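Local coordinates for protein putative O-acetylhomoserine (Thiol)-lyase (Campylobacter jejuni, PDB 4OC9) that is a pyridoxal-phosphate-dependent enzyme of the trans-sulfuration family that probably makes homocysteine from O-acetylhomoserine and sulfide, at residues 351-356 with 376-381. Numbering follows the deposited sequence.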
ATOM      1  N   GLU D 351      28.227  26.312 -18.976  1.00 23.34           N
ATOM      2  CA  GLU D 351      27.196  26.350 -20.030  1.00 25.06           C
ATOM      3  C   GLU D 351      26.974  25.017 -20.718  1.00 22.10           C
ATOM      4  O   GLU D 351      25.853  24.702 -21.115  1.00 19.97           O
ATOM      5  CB  GLU D 351      27.483  27.455 -21.051  1.00 31.48           C
ATOM      6  CG  GLU D 351      27.338  28.892 -20.514  1.00 39.09           C
ATOM      7  CD  GLU D 351      25.884  29.291 -20.186  1.00 48.77           C
ATOM      8  OE1 GLU D 351      24.945  28.740 -20.793  1.00 51.93           O
ATOM      9  OE2 GLU D 351      25.685  30.219 -19.365  1.00 63.62           O
ATOM     10  N   HIS D 352      28.038  24.227 -20.843  1.00 21.82           N
ATOM     11  CA  HIS D 352      27.954  22.919 -21.485  1.00 22.17           C
ATOM     12  C   HIS D 352      27.255  21.935 -20.553  1.00 19.47           C
ATOM     13  O   HIS D 352      26.370  21.199 -20.975  1.00 18.31           O
ATOM     14  CB  HIS D 352      29.339  22.459 -21.946  1.00 24.90           C
ATOM     15  CG  HIS D 352      29.344  21.164 -22.718  1.00 29.62           C
ATOM     16  ND1 HIS D 352      30.140  20.086 -22.380  1.00 29.96           N
ATOM     17  CD2 HIS D 352      28.583  20.747 -23.762  1.00 27.61           C
ATOM     18  CE1 HIS D 352      29.940  19.100 -23.235  1.00 27.28           C
ATOM     19  NE2 HIS D 352      28.983  19.465 -24.071  1.00 29.72           N
ATOM     20  N   ALA D 353      27.598  21.990 -19.275  1.00 18.44           N
ATOM     21  CA  ALA D 353      26.981  21.119 -18.257  1.00 19.34           C
ATOM     22  C   ALA D 353      25.462  21.319 -18.168  1.00 22.47           C
ATOM     23  O   ALA D 353      24.691  20.386 -17.955  1.00 21.50           O
ATOM     24  CB  ALA D 353      27.588  21.386 -16.908  1.00 17.49           C
ATOM     25  N   ARG D 354      25.052  22.560 -18.375  1.00 25.11           N
ATOM     26  CA  ARG D 354      23.677  22.939 -18.319  1.00 25.67           C
ATOM     27  C   ARG D 354      22.967  22.451 -19.605  1.00 24.60           C
ATOM     28  O   ARG D 354      21.832  21.950 -19.543  1.00 28.13           O
ATOM     29  CB  ARG D 354      23.645  24.459 -18.183  1.00 27.21           C
ATOM     30  CG  ARG D 354      22.440  25.127 -17.602  1.00 29.32           C
ATOM     31  CD  ARG D 354      22.627  26.660 -17.615  1.00 32.09           C
ATOM     32  NE  ARG D 354      21.257  27.199 -17.660  1.00 38.79           N
ATOM     33  CZ  ARG D 354      20.483  27.252 -18.765  1.00 44.05           C
ATOM     34  NH1 ARG D 354      19.245  27.766 -18.722  1.00 47.71           N
ATOM     35  NH2 ARG D 354      20.926  26.773 -19.930  1.00 44.74           N
ATOM     36  N   ARG D 355      23.589  22.584 -20.780  1.00 25.03           N
ATOM     37  CA  ARG D 355      22.920  22.108 -22.012  1.00 25.38           C
ATOM     38  C   ARG D 355      22.671  20.625 -21.935  1.00 22.75           C
ATOM     39  O   ARG D 355      21.645  20.146 -22.394  1.00 28.32           O
ATOM     40  CB  ARG D 355      23.672  22.411 -23.313  1.00 28.95           C
ATOM     41  CG  ARG D 355      23.667  23.866 -23.733  1.00 32.28           C
ATOM     42  CD  ARG D 355      24.234  24.064 -25.140  1.00 34.68           C
ATOM     43  NE  ARG D 355      25.595  23.538 -25.295  1.00 39.99           N
ATOM     44  CZ  ARG D 355      26.714  24.184 -24.947  1.00 46.05           C
ATOM     45  NH1 ARG D 355      26.661  25.370 -24.357  1.00 51.77           N
ATOM     46  NH2 ARG D 355      27.897  23.617 -25.138  1.00 47.19           N
ATOM     47  N   ILE D 356      23.643  19.907 -21.392  1.00 19.36           N
ATOM     48  CA  ILE D 356      23.547  18.475 -21.241  1.00 17.22           C
ATOM     49  C   ILE D 356      22.349  18.136 -20.379  1.00 15.37           C
ATOM     50  O   ILE D 356      21.517  17.324 -20.781  1.00 16.06           O
ATOM     51  CB  ILE D 356      24.832  17.887 -20.636  1.00 16.65           C
ATOM     52  CG1 ILE D 356      25.998  18.019 -21.627  1.00 15.88           C
ATOM     53  CG2 ILE D 356      24.648  16.404 -20.358  1.00 16.12           C
ATOM     54  CD1 ILE D 356      27.333  17.613 -21.068  1.00 16.33           C
ATOM     55  N   ILE D 376      20.159  12.340 -13.808  1.00 14.35           N
ATOM     56  CA  ILE D 376      21.225  13.325 -13.996  1.00 15.48           C
ATOM     57  C   ILE D 376      20.990  14.571 -13.192  1.00 15.70           C
ATOM     58  O   ILE D 376      19.861  14.949 -12.970  1.00 18.75           O
ATOM     59  CB  ILE D 376      21.375  13.671 -15.496  1.00 16.73           C
ATOM     60  CG1 ILE D 376      22.512  14.681 -15.711  1.00 17.82           C
ATOM     61  CG2 ILE D 376      20.085  14.219 -16.074  1.00 15.56           C
ATOM     62  CD1 ILE D 376      22.914  14.908 -17.163  1.00 16.73           C
ATOM     63  N   ILE D 377      22.072  15.189 -12.763  1.00 18.03           N
ATOM     64  CA  ILE D 377      22.040  16.417 -11.996  1.00 19.44           C
ATOM     65  C   ILE D 377      23.375  17.172 -12.009  1.00 18.80           C
ATOM     66  O   ILE D 377      24.408  16.600 -12.294  1.00 16.29           O
ATOM     67  CB  ILE D 377      21.717  16.137 -10.543  1.00 20.78           C
ATOM     68  CG1 ILE D 377      21.088  17.454  -9.987  1.00 21.19           C
ATOM     69  CG2 ILE D 377      22.976  15.493  -9.869  1.00 21.56           C
ATOM     70  CD1 ILE D 377      20.074  17.167  -8.932  1.00 24.71           C
ATOM     71  N   HIS D 378      23.308  18.476 -11.732  1.00 23.37           N
ATOM     72  CA  HIS D 378      24.471  19.393 -11.657  1.00 29.23           C
ATOM     73  C   HIS D 378      24.640  19.805 -10.181  1.00 32.52           C
ATOM     74  O   HIS D 378      24.038  20.788  -9.750  1.00 38.07           O
ATOM     75  CB  HIS D 378      24.189  20.646 -12.470  1.00 32.74           C
ATOM     76  CG  HIS D 378      25.314  21.627 -12.464  1.00 32.91           C
ATOM     77  ND1 HIS D 378      25.539  22.497 -11.420  1.00 30.01           N
ATOM     78  CD2 HIS D 378      26.254  21.905 -13.403  1.00 34.93           C
ATOM     79  CE1 HIS D 378      26.582  23.257 -11.705  1.00 33.48           C
ATOM     80  NE2 HIS D 378      27.040  22.913 -12.900  1.00 36.23           N
ATOM     81  N   PRO D 379      25.459  19.072  -9.409  1.00 32.49           N
ATOM     82  CA  PRO D 379      25.703  19.294  -7.961  1.00 37.80           C
ATOM     83  C   PRO D 379      25.978  20.682  -7.390  1.00 42.14           C
ATOM     84  O   PRO D 379      25.436  21.034  -6.332  1.00 46.49           O
ATOM     85  CB  PRO D 379      26.919  18.407  -7.674  1.00 35.79           C
ATOM     86  CG  PRO D 379      26.804  17.321  -8.666  1.00 34.59           C
ATOM     87  CD  PRO D 379      26.290  17.974  -9.920  1.00 32.61           C
ATOM     88  N   ALA D 380      26.838  21.460  -8.018  1.00 47.50           N
ATOM     89  CA  ALA D 380      27.123  22.788  -7.469  1.00 53.02           C
ATOM     90  C   ALA D 380      25.854  23.616  -7.124  1.00 52.70           C
ATOM     91  O   ALA D 380      25.718  24.095  -6.000  1.00 43.57           O
ATOM     92  CB  ALA D 380      28.030  23.559  -8.418  1.00 55.17           C
ATOM     93  N   SER D 381      24.919  23.728  -8.076  1.00 50.08           N
ATOM     94  CA  SER D 381      23.679  24.499  -7.888  1.00 46.71           C
ATOM     95  C   SER D 381      22.509  23.671  -7.340  1.00 45.63           C
ATOM     96  O   SER D 381      21.332  24.116  -7.335  1.00 32.68           O
ATOM     97  CB  SER D 381      23.235  25.027  -9.262  1.00 50.49           C
ATOM     98  OG  SER D 381      22.862  23.966 -10.155  1.00 41.65           O
TER
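Ala-353 and His-378 bring helix 350-359 and the end of strand 375-377 together, their CA atoms 7.3 Å apart, while a helical turn further on Ile-356 and Ile-376 stand wider, at 9.2 Å between CA atoms. The methyl of Ala-353 points toward 376-381 and meets the imidazole of His-378, just past the strand, at its rim, in the ring plane, with CB 3.8 Å from CD2. The imidazole reaches the helix because its CG lies anti to the backbone N (chi1 -180°). Its polar atoms turn to other partners: NE2 is hydrogen-bonded to the carbonyl oxygen of Lys-399, and ND1 makes a weak, bent bond of 3.3 Å to OG of Ser-381, three residues further on. Tyr-350 meets the same imidazole with its ring plane roughly perpendicular, and Leu-38 of the second subunit also packs on His-378, which places this end of the contact near a subunit interface. The other half is purely apolar. CB of Ile-376 points toward the helix, and with CG1 anti to the backbone N (chi1 -179°) CD1 touches CG2 of Ile-356 at 3.9 Å, the two side chains crossing at about a right angle. The longer branch of Ile-356 runs elsewhere, its CD1 lying 3.7 Å above the plane of the His-352 ring, nearer its edge than its centre. Ile-402 touches both Ala-353 and Ile-356, and Leu-404 touches Ile-376, so the adjacent antiparallel strand 401-405 continues the apolar surface under the helix; Ala-421 and Ile-422 of helix 411-422 pack against Ile-356. A helix packed on a mixed sheet through Ala-353, Ile-356 and Ile-376, with His-378 closing the strand end, fits the alpha/beta C-terminal domain of fold-type I pyridoxal-phosphate enzymes.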